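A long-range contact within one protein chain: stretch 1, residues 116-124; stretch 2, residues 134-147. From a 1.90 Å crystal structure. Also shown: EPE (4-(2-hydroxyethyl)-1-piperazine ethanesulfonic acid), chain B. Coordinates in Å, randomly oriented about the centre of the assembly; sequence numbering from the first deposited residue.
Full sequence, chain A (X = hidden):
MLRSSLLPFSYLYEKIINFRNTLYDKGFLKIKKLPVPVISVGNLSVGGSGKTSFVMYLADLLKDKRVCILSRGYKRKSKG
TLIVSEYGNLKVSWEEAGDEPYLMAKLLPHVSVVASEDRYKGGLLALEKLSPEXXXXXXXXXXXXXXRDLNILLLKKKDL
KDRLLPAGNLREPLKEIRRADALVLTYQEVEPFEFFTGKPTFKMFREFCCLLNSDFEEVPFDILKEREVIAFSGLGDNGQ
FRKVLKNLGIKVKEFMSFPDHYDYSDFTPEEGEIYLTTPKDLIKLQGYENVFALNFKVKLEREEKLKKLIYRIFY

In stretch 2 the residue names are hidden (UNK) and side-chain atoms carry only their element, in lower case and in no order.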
# COMPACT_ATOMS: atom_id res chain seq x y z
N SER A 116 -9.78 6.29 8.83
CA SER A 116 -9.97 6.57 10.24
C SER A 116 -8.67 6.23 10.95
O SER A 116 -8.17 5.12 10.82
CB SER A 116 -11.11 5.70 10.77
OG SER A 116 -11.47 6.05 12.08
N GLU A 117 -8.11 7.19 11.68
CA GLU A 117 -6.93 6.93 12.50
C GLU A 117 -7.16 5.72 13.42
O GLU A 117 -6.32 4.81 13.53
CB GLU A 117 -6.63 8.16 13.35
CG GLU A 117 -5.34 8.10 14.13
CD GLU A 117 -4.14 8.45 13.27
OE1 GLU A 117 -4.33 9.13 12.23
OE2 GLU A 117 -3.02 8.04 13.63
N ASP A 118 -8.31 5.71 14.08
CA ASP A 118 -8.69 4.58 14.92
C ASP A 118 -9.40 3.56 14.02
O ASP A 118 -10.54 3.78 13.60
CB ASP A 118 -9.64 5.05 16.03
CG ASP A 118 -9.88 3.97 17.07
OD1 ASP A 118 -10.67 3.06 16.80
OD2 ASP A 118 -9.29 4.04 18.17
N ARG A 119 -8.73 2.45 13.72
CA ARG A 119 -9.29 1.50 12.75
C ARG A 119 -10.58 0.86 13.25
O ARG A 119 -11.52 0.64 12.48
CB ARG A 119 -8.25 0.42 12.39
CG ARG A 119 -7.34 0.76 11.20
CD ARG A 119 -6.50 1.99 11.42
NE ARG A 119 -5.23 1.90 10.70
CZ ARG A 119 -4.15 2.63 10.97
NH1 ARG A 119 -4.18 3.55 11.95
NH2 ARG A 119 -3.05 2.44 10.24
N TYR A 120 -10.63 0.55 14.55
CA TYR A 120 -11.85 -0.00 15.13
C TYR A 120 -13.08 0.88 14.87
O TYR A 120 -14.13 0.39 14.41
CB TYR A 120 -11.67 -0.24 16.63
CG TYR A 120 -12.89 -0.83 17.30
CD1 TYR A 120 -13.13 -2.20 17.27
CD2 TYR A 120 -13.81 -0.01 17.96
CE1 TYR A 120 -14.26 -2.74 17.89
CE2 TYR A 120 -14.93 -0.55 18.58
CZ TYR A 120 -15.14 -1.91 18.54
OH TYR A 120 -16.26 -2.44 19.15
N LYS A 121 -12.98 2.18 15.18
CA LYS A 121 -14.08 3.10 14.91
C LYS A 121 -14.44 3.15 13.43
O LYS A 121 -15.60 3.29 13.08
CB LYS A 121 -13.76 4.52 15.41
CG LYS A 121 -13.70 4.64 16.92
CD LYS A 121 -13.31 6.05 17.35
CE LYS A 121 -13.46 6.23 18.85
NZ LYS A 121 -12.96 5.05 19.60
N GLY A 122 -13.43 3.05 12.57
CA GLY A 122 -13.67 3.00 11.13
C GLY A 122 -14.48 1.75 10.81
O GLY A 122 -15.42 1.79 10.03
N GLY A 123 -14.11 0.64 11.44
CA GLY A 123 -14.83 -0.61 11.28
C GLY A 123 -16.28 -0.50 11.73
O GLY A 123 -17.17 -1.03 11.08
N LEU A 124 -16.54 0.17 12.85
CA LEU A 124 -17.92 0.32 13.31
C LEU A 124 -18.76 1.12 12.33
O LEU A 124 -19.91 0.77 12.06
CB LEU A 124 -17.98 1.00 14.70
CG LEU A 124 -17.47 0.19 15.89
CD1 LEU A 124 -17.82 0.91 17.20
CD2 LEU A 124 -18.04 -1.21 15.88
N UNK A 134 -15.80 -8.62 5.43
CA UNK A 134 -14.41 -8.75 5.86
C UNK A 134 -13.72 -7.40 5.75
O UNK A 134 -14.03 -6.61 4.85
c UNK A 134 -13.70 -9.50 3.51
c UNK A 134 -12.20 -9.98 5.52
c UNK A 134 -13.65 -9.82 5.03
N UNK A 135 -12.81 -7.11 6.68
CA UNK A 135 -11.99 -5.90 6.61
C UNK A 135 -10.54 -6.23 6.28
O UNK A 135 -10.00 -7.24 6.73
c UNK A 135 -14.07 -5.11 9.30
c UNK A 135 -15.28 -4.53 9.64
c UNK A 135 -11.98 -5.16 7.94
c UNK A 135 -15.72 -3.38 8.98
c UNK A 135 -13.28 -4.56 8.29
c UNK A 135 -14.94 -2.83 7.98
c UNK A 135 -13.72 -3.41 7.64
N UNK A 136 -9.92 -5.36 5.49
CA UNK A 136 -8.48 -5.44 5.30
C UNK A 136 -7.89 -4.15 5.87
O UNK A 136 -8.33 -3.05 5.51
c UNK A 136 -6.61 -5.39 3.60
c UNK A 136 -8.61 -6.81 1.63
c UNK A 136 -8.11 -5.54 3.80
c UNK A 136 -8.62 -6.85 3.17
N UNK A 137 -6.91 -4.28 6.76
CA UNK A 137 -6.24 -3.08 7.23
C UNK A 137 -5.10 -2.85 6.25
O UNK A 137 -4.24 -3.72 6.06
c UNK A 137 -5.64 -3.28 8.64
c UNK A 137 -5.82 -3.88 11.08
c UNK A 137 -6.52 -3.95 9.70
c UNK A 137 -7.89 -3.28 9.78
N UNK A 138 -5.10 -1.71 5.59
CA UNK A 138 -3.92 -1.41 4.81
C UNK A 138 -2.97 -0.72 5.79
O UNK A 138 -3.32 0.25 6.47
c UNK A 138 -4.55 0.82 3.80
o UNK A 138 -4.88 1.11 4.96
o UNK A 138 -4.48 1.64 2.87
c UNK A 138 -4.23 -0.62 3.53
N UNK A 139 -1.79 -1.26 5.91
CA UNK A 139 -0.83 -0.71 6.83
C UNK A 139 -1.29 -0.83 8.29
O UNK A 139 -1.37 0.16 9.03
c UNK A 139 0.83 1.17 7.03
c UNK A 139 -0.50 0.74 6.46
o UNK A 139 1.02 2.36 7.34
o UNK A 139 1.67 0.27 7.20
N UNK A 140 -1.58 -2.05 8.72
CA UNK A 140 -2.16 -2.25 10.03
C UNK A 140 -1.29 -3.01 11.00
O UNK A 140 -1.74 -3.29 12.12
N UNK A 141 -0.06 -3.35 10.63
CA UNK A 141 0.80 -4.16 11.53
C UNK A 141 1.05 -3.53 12.92
O UNK A 141 1.06 -4.22 13.94
c UNK A 141 4.06 -5.30 12.31
c UNK A 141 4.39 -7.63 12.85
c UNK A 141 2.15 -4.51 10.87
c UNK A 141 2.53 -6.93 11.47
c UNK A 141 3.26 -7.95 12.12
c UNK A 141 2.92 -5.60 11.57
c UNK A 141 4.80 -6.30 12.95
N UNK A 142 1.26 -2.22 12.94
CA UNK A 142 1.50 -1.50 14.20
C UNK A 142 0.22 -1.15 14.98
O UNK A 142 0.29 -0.73 16.14
c UNK A 142 3.94 -0.94 12.12
c UNK A 142 3.75 -0.42 13.54
n UNK A 142 4.88 -1.86 11.95
o UNK A 142 3.25 -0.51 11.19
c UNK A 142 2.28 -0.21 13.91
N UNK A 143 -0.94 -1.27 14.34
CA UNK A 143 -2.19 -0.85 14.98
C UNK A 143 -2.75 -1.94 15.90
O UNK A 143 -3.83 -2.49 15.65
c UNK A 143 -3.23 -0.41 13.94
n UNK A 143 -6.17 1.29 15.36
n UNK A 143 -4.14 1.77 14.84
c UNK A 143 -4.33 0.44 14.52
c UNK A 143 -5.61 0.15 14.84
c UNK A 143 -5.27 2.26 15.35
N UNK A 144 -2.03 -2.23 16.98
CA UNK A 144 -2.29 -3.43 17.77
C UNK A 144 -3.58 -3.36 18.57
O UNK A 144 -4.11 -4.39 19.00
c UNK A 144 1.82 -6.45 20.30
n UNK A 144 1.49 -7.63 20.80
c UNK A 144 -1.11 -3.73 18.70
n UNK A 144 2.97 -5.88 20.67
c UNK A 144 1.29 -4.53 18.84
n UNK A 144 1.01 -5.84 19.43
c UNK A 144 0.17 -4.03 17.93
N UNK A 145 -4.10 -2.14 18.74
CA UNK A 145 -5.38 -1.94 19.42
C UNK A 145 -6.53 -2.66 18.72
O UNK A 145 -7.55 -2.93 19.33
n UNK A 145 -7.29 3.71 20.19
c UNK A 145 -5.70 -0.43 19.54
c UNK A 145 -6.60 2.38 20.02
c UNK A 145 -6.95 -0.12 20.37
c UNK A 145 -7.59 1.23 20.03
N UNK A 146 -6.38 -2.96 17.43
CA UNK A 146 -7.43 -3.70 16.72
C UNK A 146 -7.03 -5.14 16.48
O UNK A 146 -6.01 -5.41 15.83
c UNK A 146 -9.14 -2.93 13.24
c UNK A 146 -7.83 -3.03 15.40
c UNK A 146 -10.18 -3.97 15.27
c UNK A 146 -8.87 -3.76 14.52
N UNK A 147 -7.82 -6.08 17.01
CA UNK A 147 -7.55 -7.49 16.76
C UNK A 147 -7.58 -7.76 15.27
O UNK A 147 -8.48 -7.27 14.57
n UNK A 147 -7.44 -10.63 17.52
c UNK A 147 -8.61 -8.39 17.41
n UNK A 147 -8.54 -11.84 16.13
c UNK A 147 -7.52 -11.84 16.97
c UNK A 147 -8.46 -9.84 17.02
c UNK A 147 -9.14 -10.61 16.14
N1 EPE B . 2.34 3.89 15.95
C2 EPE B . 2.18 5.29 16.34
C3 EPE B . 3.54 5.89 16.67
N4 EPE B . 4.25 5.11 17.67
C5 EPE B . 4.22 3.66 17.54
C6 EPE B . 2.87 3.11 17.09
C7 EPE B . 5.41 5.72 18.28
C8 EPE B . 5.86 4.96 19.52
O8 EPE B . 4.74 4.75 20.36
C9 EPE B . 1.02 3.36 15.57
C10 EPE B . 0.66 3.89 14.19
S EPE B . -0.84 3.12 13.54
O1S EPE B . -1.69 2.77 14.67
O2S EPE B . -0.44 1.94 12.81
O3S EPE B . -1.53 4.07 12.67
O HOH W 1 -8.56 0.84 16.58
O HOH W 2 -4.91 0.56 8.34
O HOH W 3 -0.32 3.59 10.00

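Position 134 opens the strand with three side-chain carbons, one carrying the other two, out of reach of stretch 1: Val-134. Position 135 has one carbon and then a six-carbon ring. Its CA-to-CB bond points toward stretch 1: Phe-135, whose CZ lies 3.5 Å from Gly-123 O. Position 136, four carbons forked at the first with one arm two carbons long, is out of reach: Ile-136. At 137 four carbons fork at the second, and its CA-to-CB bond points toward stretch 1: Leu-137, with CD2 4.3 Å from Arg-119 CG. The strand thus alternates, odd positions meeting the helix.

Position 138 carries two carbons, the second with two oxygens: Asp-138. Water 2 lies 2.5 Å from Asp-138 O and accepts from Arg-119 NE. Position 139 repeats that composition: Asp-139. Arg-119 NH2 makes a weak hydrogen bond to Asp-139 O (3.1 Å), while water 3 lies between the Asp-139 carboxylate and the same NH2. Position 140 has no side chain, Gly-140; an ideal CB would clash with Leu-137 CB. It starts a type I turn.

Position 141, one carbon and a six-carbon ring, is out of reach: Phe-141. Position 142, three carbons with the last bearing oxygen and nitrogen, makes no contact with stretch 1: Gln-142. Position 143 has one carbon, then a five-membered ring of three carbons and two nitrogens, and lies against Arg-119: His-143. Arg-119 CD sits over the ring face, 3.9 Å from the centroid of the His-143 ring, and the guanidinium stacks on it. Water 1 joins His-143 NE2 to Tyr-120 N at the start of the helix.

Position 144, three carbons, a nitrogen, then a carbon with two more nitrogens, is out of reach: Arg-144. Position 145 runs four carbons to a nitrogen near Asp-118: Lys-145, whose NZ forms a salt bridge with Asp-118 OD2 (2.9 Å). Position 146 has four carbons forked at the second, and its CA-to-CB bond points toward stretch 1: Leu-146, with CD2 3.6 Å from Arg-119 CB and CD1 4.0 Å from Tyr-120 CD1. Position 147, again one carbon and a five-membered ring with two nitrogens, is out of reach: His-147.

Arg-119 organises the contact, with 116 Å² covered by the other stretch. Its NH1 also hydrogen-bonds Glu-117 O, and NH1 and His-143 ND1 both donate to the sulfonate of EPE, probably a crystallisation additive. Asp-118 does double duty: OD1 caps the helix through Lys-121 N while OD2 holds Lys-145. Apolar packing by Phe-135, Leu-137 and Leu-146 completes the contact.

Stretch 2, residues 134-147: VFILDDGFQHRKLH
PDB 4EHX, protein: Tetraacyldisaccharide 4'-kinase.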